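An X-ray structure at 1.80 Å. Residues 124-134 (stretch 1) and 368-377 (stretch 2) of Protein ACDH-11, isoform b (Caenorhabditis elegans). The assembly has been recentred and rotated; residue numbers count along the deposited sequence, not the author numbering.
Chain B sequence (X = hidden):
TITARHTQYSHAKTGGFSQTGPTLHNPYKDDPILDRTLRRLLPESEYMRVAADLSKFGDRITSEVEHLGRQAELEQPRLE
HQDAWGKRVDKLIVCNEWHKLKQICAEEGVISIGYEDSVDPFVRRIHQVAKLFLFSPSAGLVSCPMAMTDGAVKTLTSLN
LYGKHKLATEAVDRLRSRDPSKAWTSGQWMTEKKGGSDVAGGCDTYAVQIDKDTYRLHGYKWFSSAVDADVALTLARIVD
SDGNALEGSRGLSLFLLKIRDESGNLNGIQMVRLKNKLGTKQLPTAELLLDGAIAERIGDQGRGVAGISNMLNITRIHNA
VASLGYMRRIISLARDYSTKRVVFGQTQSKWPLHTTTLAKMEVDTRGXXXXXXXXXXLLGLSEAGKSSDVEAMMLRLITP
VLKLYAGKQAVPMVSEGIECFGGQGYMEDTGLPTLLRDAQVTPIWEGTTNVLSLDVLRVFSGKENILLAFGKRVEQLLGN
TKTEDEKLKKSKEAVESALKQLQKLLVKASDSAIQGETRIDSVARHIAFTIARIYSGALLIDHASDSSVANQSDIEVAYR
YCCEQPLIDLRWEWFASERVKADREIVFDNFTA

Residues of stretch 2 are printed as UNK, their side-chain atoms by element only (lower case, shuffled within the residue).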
ATOM      1  N   ARG B 124      23.910 -28.995  26.622  1.00 52.18           N
ATOM      2  CA  ARG B 124      23.157 -27.820  26.402  1.00 52.49           C
ATOM      3  C   ARG B 124      23.210 -27.330  24.965  1.00 48.32           C
ATOM      4  O   ARG B 124      22.244 -26.751  24.513  1.00 46.18           O
ATOM      5  CB  ARG B 124      23.520 -26.802  27.441  1.00 53.56           C
ATOM      6  CG  ARG B 124      24.797 -26.066  27.210  1.00 52.82           C
ATOM      7  CD  ARG B 124      25.246 -25.451  28.539  1.00 51.72           C
ATOM      8  NE  ARG B 124      26.391 -24.618  28.211  1.00 52.28           N
ATOM      9  CZ  ARG B 124      27.407 -24.341  29.010  1.00 55.29           C
ATOM     10  NH1 ARG B 124      27.432 -24.798  30.240  1.00 55.27           N
ATOM     11  NH2 ARG B 124      28.420 -23.637  28.542  1.00 55.34           N
ATOM     12  N   ARG B 125      24.261 -27.632  24.196  1.00 46.47           N
ATOM     13  CA  ARG B 125      24.276 -27.198  22.823  1.00 45.37           C
ATOM     14  C   ARG B 125      23.371 -28.101  22.004  1.00 44.71           C
ATOM     15  O   ARG B 125      22.719 -27.640  21.078  1.00 39.98           O
ATOM     16  CB  ARG B 125      25.694 -27.120  22.225  1.00 46.72           C
ATOM     17  CG  ARG B 125      26.542 -25.943  22.710  1.00 45.67           C
ATOM     18  CD  ARG B 125      25.960 -24.585  22.283  1.00 44.69           C
ATOM     19  NE  ARG B 125      26.928 -23.505  22.368  1.00 43.29           N
ATOM     20  CZ  ARG B 125      26.696 -22.232  22.074  1.00 43.35           C
ATOM     21  NH1 ARG B 125      25.467 -21.810  21.727  1.00 44.13           N
ATOM     22  NH2 ARG B 125      27.698 -21.373  22.161  1.00 43.22           N
ATOM     23  N   ILE B 126      23.291 -29.364  22.404  1.00 46.26           N
ATOM     24  CA  ILE B 126      22.379 -30.278  21.722  1.00 47.32           C
ATOM     25  C   ILE B 126      20.934 -29.825  21.982  1.00 44.98           C
ATOM     26  O   ILE B 126      20.138 -29.727  21.061  1.00 43.17           O
ATOM     27  CB  ILE B 126      22.645 -31.767  22.112  1.00 50.57           C
ATOM     28  CG1 ILE B 126      23.983 -32.196  21.490  1.00 52.03           C
ATOM     29  CG2 ILE B 126      21.542 -32.657  21.576  1.00 51.55           C
ATOM     30  CD1 ILE B 126      24.578 -33.469  22.060  1.00 56.98           C
ATOM     31  N   HIS B 127      20.624 -29.528  23.238  1.00 44.76           N
ATOM     32  CA  HIS B 127      19.311 -29.080  23.610  1.00 43.95           C
ATOM     33  C   HIS B 127      18.995 -27.785  22.797  1.00 42.43           C
ATOM     34  O   HIS B 127      17.988 -27.711  22.132  1.00 39.77           O
ATOM     35  CB  HIS B 127      19.292 -28.837  25.119  1.00 45.06           C
ATOM     36  CG  HIS B 127      17.988 -28.370  25.671  1.00 43.60           C
ATOM     37  ND1 HIS B 127      17.796 -28.192  27.019  1.00 45.81           N
ATOM     38  CD2 HIS B 127      16.802 -28.105  25.082  1.00 42.93           C
ATOM     39  CE1 HIS B 127      16.555 -27.802  27.243  1.00 46.65           C
ATOM     40  NE2 HIS B 127      15.938 -27.723  26.072  1.00 45.27           N
ATOM     41  N   GLN B 128      19.921 -26.847  22.817  1.00 40.95           N
ATOM     42  CA  GLN B 128      19.763 -25.555  22.191  1.00 40.62           C
ATOM     43  C   GLN B 128      19.568 -25.662  20.736  1.00 37.87           C
ATOM     44  O   GLN B 128      18.631 -25.032  20.163  1.00 38.97           O
ATOM     45  CB  GLN B 128      20.951 -24.648  22.499  1.00 40.50           C
ATOM     46  CG  GLN B 128      20.761 -23.224  21.999  1.00 40.26           C
ATOM     47  CD  GLN B 128      22.034 -22.462  21.760  1.00 41.74           C
ATOM     48  OE1 GLN B 128      23.128 -23.028  21.657  1.00 41.08           O
ATOM     49  NE2 GLN B 128      21.886 -21.151  21.615  1.00 41.58           N
ATOM     50  N   VAL B 129      20.413 -26.441  20.067  1.00 38.95           N
ATOM     51  CA  VAL B 129      20.256 -26.649  18.645  1.00 38.54           C
ATOM     52  C   VAL B 129      18.908 -27.286  18.241  1.00 37.19           C
ATOM     53  O   VAL B 129      18.280 -26.851  17.297  1.00 35.42           O
ATOM     54  CB  VAL B 129      21.500 -27.378  18.027  1.00 40.62           C
ATOM     55  CG1 VAL B 129      21.233 -27.815  16.616  1.00 40.48           C
ATOM     56  CG2 VAL B 129      22.675 -26.421  18.006  1.00 42.64           C
ATOM     57  N   ALA B 130      18.439 -28.267  19.004  1.00 40.94           N
ATOM     58  CA  ALA B 130      17.112 -28.886  18.760  1.00 40.95           C
ATOM     59  C   ALA B 130      15.970 -27.855  18.927  1.00 39.20           C
ATOM     60  O   ALA B 130      15.011 -27.804  18.147  1.00 37.96           O
ATOM     61  CB  ALA B 130      16.918 -30.056  19.766  1.00 42.45           C
ATOM     62  N   LYS B 131      16.116 -26.992  19.929  1.00 37.35           N
ATOM     63  CA  LYS B 131      15.094 -25.999  20.197  1.00 37.88           C
ATOM     64  C   LYS B 131      15.051 -24.957  19.074  1.00 35.42           C
ATOM     65  O   LYS B 131      13.975 -24.591  18.617  1.00 36.63           O
ATOM     66  CB  LYS B 131      15.264 -25.353  21.576  1.00 39.14           C
ATOM     67  CG  LYS B 131      13.972 -24.793  22.114  1.00 37.83           C
ATOM     68  CD  LYS B 131      14.099 -24.357  23.571  1.00 38.92           C
ATOM     69  CE  LYS B 131      12.698 -24.188  24.133  1.00 38.42           C
ATOM     70  NZ  LYS B 131      12.678 -23.959  25.601  1.00 42.83           N
ATOM     71  N   LEU B 132      16.215 -24.512  18.627  1.00 34.19           N
ATOM     72  CA  LEU B 132      16.346 -23.636  17.491  1.00 34.25           C
ATOM     73  C   LEU B 132      15.783 -24.247  16.223  1.00 34.57           C
ATOM     74  O   LEU B 132      15.173 -23.525  15.376  1.00 32.89           O
ATOM     75  CB  LEU B 132      17.814 -23.253  17.255  1.00 35.07           C
ATOM     76  CG  LEU B 132      18.421 -22.351  18.314  1.00 36.76           C
ATOM     77  CD1 LEU B 132      19.944 -22.434  18.230  1.00 39.98           C
ATOM     78  CD2 LEU B 132      17.971 -20.919  18.069  1.00 38.54           C
ATOM     79  N   PHE B 133      15.999 -25.542  16.074  1.00 35.06           N
ATOM     80  CA  PHE B 133      15.459 -26.264  14.941  1.00 36.89           C
ATOM     81  C   PHE B 133      13.904 -26.296  14.921  1.00 36.03           C
ATOM     82  O   PHE B 133      13.283 -26.204  13.852  1.00 36.04           O
ATOM     83  CB  PHE B 133      16.075 -27.644  14.864  1.00 37.11           C
ATOM     84  CG  PHE B 133      15.466 -28.568  13.805  1.00 38.12           C
ATOM     85  CD1 PHE B 133      15.739 -28.426  12.434  1.00 36.92           C
ATOM     86  CD2 PHE B 133      14.575 -29.576  14.208  1.00 37.83           C
ATOM     87  CE1 PHE B 133      15.181 -29.326  11.519  1.00 39.42           C
ATOM     88  CE2 PHE B 133      14.044 -30.474  13.302  1.00 41.72           C
ATOM     89  CZ  PHE B 133      14.347 -30.368  11.973  1.00 39.00           C
ATOM     90  N   LEU B 134      13.277 -26.456  16.083  1.00 34.92           N
ATOM     91  CA  LEU B 134      11.830 -26.357  16.185  1.00 36.37           C
ATOM     92  C   LEU B 134      11.343 -24.907  15.935  1.00 36.31           C
ATOM     93  O   LEU B 134      10.332 -24.688  15.241  1.00 34.69           O
ATOM     94  CB  LEU B 134      11.351 -26.842  17.528  1.00 36.91           C
ATOM     95  CG  LEU B 134      11.740 -28.272  17.884  1.00 39.60           C
ATOM     96  CD1 LEU B 134      11.184 -28.535  19.278  1.00 40.27           C
ATOM     97  CD2 LEU B 134      11.187 -29.257  16.871  1.00 41.72           C
ATOM     98  N   UNK B 368      21.824 -34.528   6.447  1.00 38.27           N
ATOM     99  CA  UNK B 368      22.233 -33.196   6.918  1.00 38.20           C
ATOM    100  C   UNK B 368      21.823 -32.888   8.377  1.00 37.77           C
ATOM    101  O   UNK B 368      22.470 -32.191   9.099  1.00 39.70           O
ATOM    102  c   UNK B 368      21.738 -32.133   5.973  1.00 36.47           C
ATOM    103  o   UNK B 368      22.393 -32.317   4.790  1.00 37.03           O
ATOM    104  N   UNK B 369      20.725 -33.429   8.773  1.00 38.57           N
ATOM    105  CA  UNK B 369      20.299 -33.346  10.124  1.00 40.53           C
ATOM    106  C   UNK B 369      21.337 -33.986  11.066  1.00 40.70           C
ATOM    107  O   UNK B 369      21.660 -33.416  12.107  1.00 40.34           O
ATOM    108  c   UNK B 369      16.919 -32.239  12.544  1.00 53.33           C
ATOM    109  s   UNK B 369      17.294 -32.245  10.806  1.00 62.35           S
ATOM    110  c   UNK B 369      19.003 -34.107  10.204  1.00 44.07           C
ATOM    111  c   UNK B 369      18.196 -33.740  11.347  1.00 54.43           C
ATOM    112  N   UNK B 370      21.840 -35.171  10.725  1.00 42.98           N
ATOM    113  CA  UNK B 370      22.812 -35.870  11.606  1.00 41.91           C
ATOM    114  C   UNK B 370      24.103 -35.071  11.597  1.00 41.73           C
ATOM    115  O   UNK B 370      24.770 -35.011  12.585  1.00 42.39           O
ATOM    116  c   UNK B 370      21.780 -38.203  11.442  1.00 47.14           C
ATOM    117  c   UNK B 370      22.981 -37.308  11.173  1.00 46.71           C
ATOM    118  c   UNK B 370      21.107 -37.910  12.793  1.00 48.69           C
ATOM    119  c   UNK B 370      22.227 -39.627  11.409  1.00 52.28           C
ATOM    120  N   UNK B 371      24.458 -34.454  10.469  1.00 39.84           N
ATOM    121  CA  UNK B 371      25.641 -33.621  10.382  1.00 40.20           C
ATOM    122  C   UNK B 371      25.466 -32.433  11.319  1.00 39.64           C
ATOM    123  O   UNK B 371      26.418 -32.040  11.968  1.00 41.03           O
ATOM    124  c   UNK B 371      25.921 -33.193   8.942  1.00 40.50           C
ATOM    125  c   UNK B 371      27.245 -32.017   7.085  1.00 40.95           C
ATOM    126  c   UNK B 371      28.366 -33.632   8.597  1.00 43.83           C
ATOM    127  c   UNK B 371      27.275 -32.594   8.510  1.00 41.97           C
ATOM    128  N   UNK B 372      24.264 -31.839  11.343  1.00 40.63           N
ATOM    129  CA  UNK B 372      23.975 -30.726  12.223  1.00 38.67           C
ATOM    130  C   UNK B 372      24.180 -31.077  13.673  1.00 40.34           C
ATOM    131  O   UNK B 372      24.751 -30.279  14.443  1.00 41.79           O
ATOM    132  c   UNK B 372      20.512 -29.067  12.858  1.00 37.64           C
ATOM    133  c   UNK B 372      22.538 -30.289  12.057  1.00 38.95           C
ATOM    134  c   UNK B 372      22.771 -27.963  13.038  1.00 36.24           C
ATOM    135  c   UNK B 372      22.008 -29.287  13.083  1.00 37.88           C
ATOM    136  N   UNK B 373      23.677 -32.236  14.077  1.00 40.09           N
ATOM    137  CA  UNK B 373      23.818 -32.657  15.476  1.00 43.38           C
ATOM    138  C   UNK B 373      25.245 -33.102  15.828  1.00 45.09           C
ATOM    139  O   UNK B 373      25.670 -32.891  16.934  1.00 47.01           O
ATOM    140  c   UNK B 373      22.712 -33.660  15.869  1.00 45.19           C
ATOM    141  c   UNK B 373      21.334 -32.338  17.456  1.00 46.70           C
ATOM    142  c   UNK B 373      20.467 -32.766  15.271  1.00 48.17           C
ATOM    143  c   UNK B 373      20.215 -31.555  17.762  1.00 46.47           C
ATOM    144  c   UNK B 373      19.351 -31.969  15.564  1.00 46.34           C
ATOM    145  c   UNK B 373      19.226 -31.379  16.814  1.00 46.88           C
ATOM    146  c   UNK B 373      21.460 -32.955  16.214  1.00 45.23           C
ATOM    147  N   UNK B 374      26.001 -33.609  14.856  1.00 45.80           N
ATOM    148  CA  UNK B 374      27.441 -33.845  15.044  1.00 45.35           C
ATOM    149  C   UNK B 374      28.162 -32.500  15.254  1.00 43.71           C
ATOM    150  O   UNK B 374      29.014 -32.380  16.109  1.00 44.05           O
ATOM    151  c   UNK B 374      29.567 -34.639  13.797  1.00 47.82           C
ATOM    152  c   UNK B 374      28.031 -34.558  13.821  1.00 46.96           C
ATOM    153  o   UNK B 374      31.352 -35.970  14.605  1.00 50.79           O
ATOM    154  o   UNK B 374      29.362 -36.287  15.484  1.00 53.53           O
ATOM    155  c   UNK B 374      30.130 -35.717  14.684  1.00 52.14           C
ATOM    156  N   UNK B 375      27.773 -31.462  14.512  1.00 42.25           N
ATOM    157  CA  UNK B 375      28.324 -30.098  14.796  1.00 42.66           C
ATOM    158  C   UNK B 375      27.966 -29.573  16.232  1.00 42.82           C
ATOM    159  O   UNK B 375      28.807 -29.023  16.909  1.00 45.62           O
ATOM    160  c   UNK B 375      27.893 -29.131  13.706  1.00 40.50           C
ATOM    161  N   UNK B 376      26.721 -29.746  16.663  1.00 42.49           N
ATOM    162  CA  UNK B 376      26.252 -29.357  17.994  1.00 43.00           C
ATOM    163  C   UNK B 376      27.021 -30.108  19.081  1.00 44.08           C
ATOM    164  O   UNK B 376      27.444 -29.510  20.056  1.00 45.65           O
ATOM    165  c   UNK B 376      24.774 -29.666  18.141  1.00 41.47           C
ATOM    166  N   UNK B 377      27.158 -31.415  18.890  1.00 47.78           N
ATOM    167  CA  UNK B 377      27.996 -32.288  19.777  1.00 47.89           C
ATOM    168  C   UNK B 377      29.400 -31.772  19.881  1.00 48.15           C
ATOM    169  O   UNK B 377      29.916 -31.589  20.998  1.00 50.42           O
ATOM    170  n   UNK B 377      31.510 -36.710  19.841  1.00 59.96           N
ATOM    171  n   UNK B 377      29.775 -36.183  18.457  1.00 55.99           N
ATOM    172  c   UNK B 377      31.044 -36.461  18.623  1.00 58.06           C
ATOM    173  n   UNK B 377      31.862 -36.474  17.596  1.00 57.64           N
ATOM    174  c   UNK B 377      28.689 -34.715  20.148  1.00 54.74           C
ATOM    175  c   UNK B 377      28.024 -33.717  19.258  1.00 52.25           C
ATOM    176  c   UNK B 377      28.778 -36.109  19.530  1.00 55.80           C
TER

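Position 368 carries one carbon followed by one oxygen, a hydroxymethyl group out of reach of stretch 1. Two side-chain atoms ending in oxygen make it S368; its hydroxyl is hydrogen-bonded elsewhere in the structure.

Position 369 has an unbranched chain of two carbons, a sulfur and a final carbon. The thioether identifies M369. Its CA-to-CB bond points sideways, but chi angles of t, p and t bring the end nearer, so that M369 CE lies 3.2 Å from F133 CZ. The methyl sits over one face of the F133 ring, with M369 CE 3.5 Å from the centroid and 20° off the normal, a CH-pi contact; M369 SD is 4.2 Å from the same centroid, in an oblique sulfur-aromatic approach at 38°.

Positions 370 and 371 each hold four carbons forked at the second. A fork there, rather than at CB, distinguishes leucine from isoleucine, giving L370 and L371. Both are buried, yet their side chains are out of reach of stretch 1.

Position 372 repeats the four-carbon fork, but here CB points toward stretch 1 and one terminal methyl reaches V129. This is L372, with L372 CD1 3.9 Å from V129 CG1.

Position 373 shows one carbon leading to a six-carbon ring with no oxygen attached, which excludes tyrosine and gives F373. The CA-to-CB bond points sideways, but with chi1 at -82° (m) the ring comes nearer to stretch 1. The edge of the ring meets the backbone of the other helix: F373 CE1 is 3.8 Å from I126 O, and F373 CZ is 3.8 Å from A130 CA. V129 CG1 approaches obliquely, 4.0 Å from F373 CE1.

Position 374 has three carbons, the third bearing two oxygens. This carboxylate is E374; its CB points away from stretch 1.

Position 375 has a single side-chain carbon, hence A375, directed sideways and out of contact.

Position 376 also has one carbon, now pointing toward stretch 1. It is A376, whose CB lies 3.9 Å from V129 CG2 and 4.3 Å from I126 CG1. The A376 and I126 CA atoms are only 5.5 Å apart, so the backbones come close here.

Position 377 has three carbons, a nitrogen, and a carbon carrying two more nitrogens. Its backbone N lies 4.2 Å from I126 CG1 and its CB 4.4 Å from I126 CD1, although CB points away. The guanidinium makes it R377, and R377 NE donates to E374 OE1 at 3.0 Å in a salt bridge and R377 NH2 to E374 OE2 at 3.1 Å.

The contact joins two helices running at 141°, nearer antiparallel than parallel, with axes approaching to 8.7 Å and 441 Å² buried in total. No hydrogen bond crosses it; apolar packing predominates. Near A376 the small methyl accompanies close backbones, whereas F133 and M369, with CA atoms 9.8 Å apart, meet through long side chains. Between these sites, V129 touches L372, F373 and A376, linking the packing along the interface.

Stretch 2 368-377: SMLLLFEAAR
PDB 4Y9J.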